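Local coordinates for protein alcohol dehydrogenase (Aeropyrum pernix, PDB 1H2B) that probably oxidises alcohols with NAD+ as a zinc-dependent dehydrogenase, and binds zinc and the dinucleotide cofactor, at residues I102-A114 with E119-L131. Residues are numbered along the deposited sequence; the frame is centred on the assembly and turned at random.
With ZN (zinc ion), chain K.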
loop_
_atom_site.group_PDB
_atom_site.type_symbol
_atom_site.label_atom_id
_atom_site.label_comp_id
_atom_site.label_asym_id
_atom_site.label_seq_id
_atom_site.Cartn_x
_atom_site.Cartn_y
_atom_site.Cartn_z
ATOM N N ILE B 102 -15.328 26.486 -5.930
ATOM C CA ILE B 102 -13.890 26.457 -6.140
ATOM C C ILE B 102 -13.653 25.520 -7.308
ATOM O O ILE B 102 -14.355 24.531 -7.500
ATOM C CB ILE B 102 -13.112 26.021 -4.853
ATOM C CG1 ILE B 102 -11.570 26.017 -5.120
ATOM C CG2 ILE B 102 -13.552 24.596 -4.361
ATOM C CD1 ILE B 102 -10.802 25.963 -3.769
ATOM N N LEU B 103 -12.673 25.860 -8.130
ATOM C CA LEU B 103 -12.443 25.108 -9.360
ATOM C C LEU B 103 -11.206 24.264 -9.349
ATOM O O LEU B 103 -10.085 24.769 -9.150
ATOM C CB LEU B 103 -12.378 26.034 -10.600
ATOM C CG LEU B 103 -13.590 26.958 -10.740
ATOM C CD1 LEU B 103 -13.449 27.865 -12.004
ATOM C CD2 LEU B 103 -14.855 26.136 -10.875
ATOM N N HIS B 104 -11.373 22.964 -9.616
ATOM C CA HIS B 104 -10.214 22.135 -9.919
ATOM C C HIS B 104 -9.580 22.628 -11.223
ATOM O O HIS B 104 -10.294 22.988 -12.155
ATOM C CB HIS B 104 -10.651 20.690 -10.109
ATOM C CG HIS B 104 -9.502 19.742 -10.195
ATOM N ND1 HIS B 104 -8.763 19.583 -11.346
ATOM C CD2 HIS B 104 -8.901 18.994 -9.245
ATOM C CE1 HIS B 104 -7.750 18.755 -11.110
ATOM N NE2 HIS B 104 -7.822 18.377 -9.836
ATOM N N PRO B 105 -8.259 22.764 -11.277
ATOM C CA PRO B 105 -7.691 23.436 -12.453
ATOM C C PRO B 105 -7.748 22.659 -13.749
ATOM O O PRO B 105 -7.497 23.270 -14.780
ATOM C CB PRO B 105 -6.239 23.752 -12.033
ATOM C CG PRO B 105 -5.981 22.959 -10.792
ATOM C CD PRO B 105 -7.246 22.454 -10.245
ATOM N N ALA B 106 -8.019 21.356 -13.734
ATOM C CA ALA B 106 -8.088 20.541 -14.953
ATOM C C ALA B 106 -9.524 20.462 -15.451
ATOM O O ALA B 106 -10.457 20.352 -14.656
ATOM C CB ALA B 106 -7.621 19.120 -14.648
ATOM N N VAL B 107 -9.702 20.577 -16.753
ATOM C CA VAL B 107 -10.980 20.354 -17.382
ATOM C C VAL B 107 -10.848 19.018 -18.119
ATOM O O VAL B 107 -10.057 18.893 -19.061
ATOM C CB VAL B 107 -11.305 21.527 -18.363
ATOM C CG1 VAL B 107 -12.504 21.122 -19.264
ATOM C CG2 VAL B 107 -11.619 22.782 -17.589
ATOM N N THR B 108 -11.595 18.005 -17.677
ATOM C CA THR B 108 -11.425 16.629 -18.168
ATOM C C THR B 108 -12.735 16.024 -18.693
ATOM O O THR B 108 -13.796 16.465 -18.306
ATOM C CB THR B 108 -10.878 15.708 -17.034
ATOM O OG1 THR B 108 -11.797 15.726 -15.946
ATOM C CG2 THR B 108 -9.591 16.281 -16.427
ATOM N N ASP B 109 -12.626 14.990 -19.537
ATOM C CA ASP B 109 -13.796 14.307 -20.154
ATOM C C ASP B 109 -14.572 13.320 -19.253
ATOM O O ASP B 109 -15.795 13.138 -19.410
ATOM C CB ASP B 109 -13.416 13.629 -21.496
ATOM C CG ASP B 109 -12.270 12.595 -21.367
ATOM O OD1 ASP B 109 -12.169 11.894 -20.331
ATOM O OD2 ASP B 109 -11.426 12.392 -22.281
ATOM N N GLY B 110 -13.878 12.688 -18.312
ATOM C CA GLY B 110 -14.495 11.657 -17.492
ATOM C C GLY B 110 -14.681 10.318 -18.206
ATOM O O GLY B 110 -15.263 9.383 -17.642
ATOM N N THR B 111 -14.178 10.204 -19.438
ATOM C CA THR B 111 -14.432 8.993 -20.243
ATOM C C THR B 111 -13.210 8.096 -20.423
ATOM O O THR B 111 -13.338 6.863 -20.482
ATOM C CB THR B 111 -15.043 9.346 -21.625
ATOM O OG1 THR B 111 -14.271 10.380 -22.239
ATOM C CG2 THR B 111 -16.442 9.969 -21.462
ATOM N N CYS B 112 -12.027 8.702 -20.503
ATOM C CA CYS B 112 -10.800 7.927 -20.656
ATOM C C CYS B 112 -10.480 7.111 -19.386
ATOM O O CYS B 112 -11.043 7.370 -18.313
ATOM C CB CYS B 112 -9.632 8.837 -21.014
ATOM S SG CYS B 112 -8.963 9.689 -19.558
ATOM N N LEU B 113 -9.580 6.139 -19.513
ATOM C CA LEU B 113 -9.296 5.198 -18.422
ATOM C C LEU B 113 -8.727 5.864 -17.167
ATOM O O LEU B 113 -9.003 5.415 -16.038
ATOM C CB LEU B 113 -8.381 4.065 -18.897
ATOM C CG LEU B 113 -9.083 2.875 -19.575
ATOM C CD1 LEU B 113 -9.041 2.982 -21.105
ATOM C CD2 LEU B 113 -8.470 1.556 -19.119
ATOM N N ALA B 114 -7.928 6.920 -17.365
ATOM C CA ALA B 114 -7.382 7.688 -16.247
ATOM C C ALA B 114 -8.474 8.340 -15.439
ATOM O O ALA B 114 -8.479 8.285 -14.203
ATOM C CB ALA B 114 -6.405 8.740 -16.756
ATOM N N GLU B 119 -7.895 9.822 -11.756
ATOM C CA GLU B 119 -6.666 10.660 -11.800
ATOM C C GLU B 119 -6.815 11.791 -12.813
ATOM O O GLU B 119 -6.395 11.655 -13.974
ATOM C CB GLU B 119 -5.414 9.816 -12.087
ATOM C CG GLU B 119 -5.063 8.868 -10.935
ATOM C CD GLU B 119 -4.462 9.552 -9.714
ATOM O OE1 GLU B 119 -4.717 10.739 -9.474
ATOM O OE2 GLU B 119 -3.747 8.864 -8.961
ATOM N N ASP B 120 -7.442 12.891 -12.383
ATOM C CA ASP B 120 -7.789 13.985 -13.286
ATOM C C ASP B 120 -6.593 14.499 -14.050
ATOM O O ASP B 120 -6.732 14.845 -15.217
ATOM C CB ASP B 120 -8.382 15.165 -12.532
ATOM C CG ASP B 120 -9.638 14.810 -11.767
ATOM O OD1 ASP B 120 -9.572 14.004 -10.778
ATOM O OD2 ASP B 120 -10.739 15.341 -12.094
ATOM N N MET B 121 -5.415 14.544 -13.404
ATOM C CA MET B 121 -4.245 15.101 -14.081
ATOM C C MET B 121 -3.692 14.225 -15.173
ATOM O O MET B 121 -2.799 14.647 -15.922
ATOM C CB MET B 121 -3.139 15.510 -13.088
ATOM C CG MET B 121 -3.558 16.553 -12.016
ATOM S SD MET B 121 -4.267 18.034 -12.766
ATOM C CE MET B 121 -2.968 18.530 -13.805
ATOM N N HIS B 122 -4.247 13.016 -15.319
ATOM C CA HIS B 122 -3.710 12.093 -16.313
ATOM C C HIS B 122 -4.741 11.761 -17.373
ATOM O O HIS B 122 -4.582 10.814 -18.166
ATOM C CB HIS B 122 -3.114 10.882 -15.616
ATOM C CG HIS B 122 -1.933 11.267 -14.789
ATOM N ND1 HIS B 122 -0.744 11.689 -15.340
ATOM C CD2 HIS B 122 -1.794 11.387 -13.450
ATOM C CE1 HIS B 122 0.090 12.044 -14.371
ATOM N NE2 HIS B 122 -0.527 11.864 -13.215
ATOM N N CYS B 123 -5.787 12.578 -17.400
ATOM C CA CYS B 123 -6.815 12.436 -18.404
ATOM C C CYS B 123 -6.286 12.750 -19.801
ATOM O O CYS B 123 -5.539 13.694 -20.004
ATOM C CB CYS B 123 -8.017 13.295 -18.022
ATOM S SG CYS B 123 -8.843 12.599 -16.577
ATOM N N GLU B 124 -6.640 11.892 -20.754
ATOM C CA GLU B 124 -6.157 12.003 -22.132
ATOM C C GLU B 124 -6.459 13.331 -22.813
ATOM O O GLU B 124 -5.638 13.850 -23.570
ATOM C CB GLU B 124 -6.749 10.866 -22.980
ATOM C CG GLU B 124 -6.135 9.504 -22.691
ATOM C CD GLU B 124 -5.453 8.917 -23.916
ATOM O OE1 GLU B 124 -5.990 9.096 -25.041
ATOM O OE2 GLU B 124 -4.374 8.286 -23.761
ATOM N N ASN B 125 -7.630 13.890 -22.555
ATOM C CA ASN B 125 -8.028 15.081 -23.303
ATOM C C ASN B 125 -7.997 16.327 -22.434
ATOM O O ASN B 125 -8.830 17.219 -22.574
ATOM C CB ASN B 125 -9.423 14.890 -23.918
ATOM C CG ASN B 125 -9.432 13.861 -25.044
ATOM O OD1 ASN B 125 -8.592 13.896 -25.959
ATOM N ND2 ASN B 125 -10.386 12.930 -24.980
ATOM N N LEU B 126 -7.019 16.373 -21.542
ATOM C CA LEU B 126 -6.929 17.419 -20.523
ATOM C C LEU B 126 -6.698 18.813 -21.111
ATOM O O LEU B 126 -5.825 19.019 -21.951
ATOM C CB LEU B 126 -5.751 17.088 -19.586
ATOM C CG LEU B 126 -5.633 17.885 -18.295
ATOM C CD1 LEU B 126 -6.898 18.543 -17.918
ATOM C CD2 LEU B 126 -5.343 16.848 -17.258
ATOM N N GLU B 127 -7.492 19.768 -20.635
ATOM C CA GLU B 127 -7.284 21.202 -20.904
ATOM C C GLU B 127 -7.147 21.869 -19.535
ATOM O O GLU B 127 -7.617 21.308 -18.543
ATOM C CB GLU B 127 -8.516 21.722 -21.636
ATOM C CG GLU B 127 -8.664 21.054 -23.002
ATOM C CD GLU B 127 -9.602 21.780 -23.951
ATOM O OE1 GLU B 127 -10.776 21.355 -24.066
ATOM O OE2 GLU B 127 -9.163 22.762 -24.588
ATOM N N PHE B 128 -6.447 22.995 -19.469
ATOM C CA PHE B 128 -6.072 23.535 -18.168
ATOM C C PHE B 128 -6.188 25.041 -18.269
ATOM O O PHE B 128 -5.237 25.722 -18.745
ATOM C CB PHE B 128 -4.635 23.054 -17.852
ATOM C CG PHE B 128 -4.230 23.098 -16.386
ATOM C CD1 PHE B 128 -3.901 21.922 -15.712
ATOM C CD2 PHE B 128 -4.032 24.301 -15.735
ATOM C CE1 PHE B 128 -3.487 21.956 -14.376
ATOM C CE2 PHE B 128 -3.597 24.353 -14.404
ATOM C CZ PHE B 128 -3.329 23.163 -13.718
ATOM N N PRO B 129 -7.337 25.616 -17.870
ATOM C CA PRO B 129 -7.498 27.074 -17.872
ATOM C C PRO B 129 -6.318 27.814 -17.201
ATOM O O PRO B 129 -5.855 27.492 -16.101
ATOM C CB PRO B 129 -8.786 27.283 -17.104
ATOM C CG PRO B 129 -9.620 26.033 -17.522
ATOM C CD PRO B 129 -8.577 24.931 -17.451
ATOM N N GLY B 130 -5.791 28.790 -17.934
ATOM C CA GLY B 130 -4.655 29.525 -17.420
ATOM C C GLY B 130 -3.315 28.977 -17.844
ATOM O O GLY B 130 -2.328 29.705 -17.768
ATOM N N LEU B 131 -3.236 27.706 -18.224
ATOM C CA LEU B 131 -1.941 27.119 -18.577
ATOM C C LEU B 131 -1.814 27.068 -20.069
ATOM O O LEU B 131 -0.813 27.494 -20.607
ATOM C CB LEU B 131 -1.792 25.684 -18.065
ATOM C CG LEU B 131 -0.885 25.510 -16.852
ATOM C CD1 LEU B 131 0.567 25.611 -17.230
ATOM C CD2 LEU B 131 -1.230 26.526 -15.760
HETATM ZN ZN ZN K . -10.147 11.685 -19.139
HETATM O O HOH W 1 -7.279 26.015 -14.270
HETATM O O HOH W 2 -11.222 17.730 -13.371
#
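Val-107 and Glu-127 form a single antiparallel bridge, a hydrogen-bonded pair with Val-107 N to Glu-127 O at 2.8 Å and a second bond returning from Glu-127 N to Val-107 O. The bridge lies at the base of the loop in the GroES-like domain that binds the second zinc, probably the structural zinc of this family. Asp-109 OD1 and Cys-112 SG each bind zinc at 2.4 Å, and Cys-115 is a third protein ligand. In one modelled conformer Cys-123 is disulfide-bonded to Cys-115, so this bond may be only partly formed. Asp-109 CG sits between its backbone N and carbonyl carbon (chi1 58°), which turns the carboxylate to the metal. Thr-111 N (an Asx turn) and Cys-112 N (an Asx motif) donate to OD1 from one face of the carboxylate and help fix its rotation. Asp-109 OD2 takes Asn-125 ND2 at 2.9 Å, with the amide and carboxylate planes 80° apart. The zinc-bound Cys-112 SG also accepts a nearly straight bond from Glu-124 N, which probably eases the thiolate charge.

Beyond the zinc, Ala-106 CB presses tightly on Leu-126 CD1. Met-121 SD meets the edge of the His-104 ring, while His-104 NE2 is held by Gly-310 O. At the other end Phe-128 touches the octanoic acid bound in what is probably the substrate pocket. Its CZ lies 3.4 Å from Pro-105 CB, and Pro-105 O sits over one ring face. With an alanine here in place of the Phe-128 ring, a gap would probably open beside Pro-105 and the bound octanoic acid would be less covered. Water 1 donates to both Pro-105 O, at 2.8 Å, and Pro-129 O, at 2.7 Å.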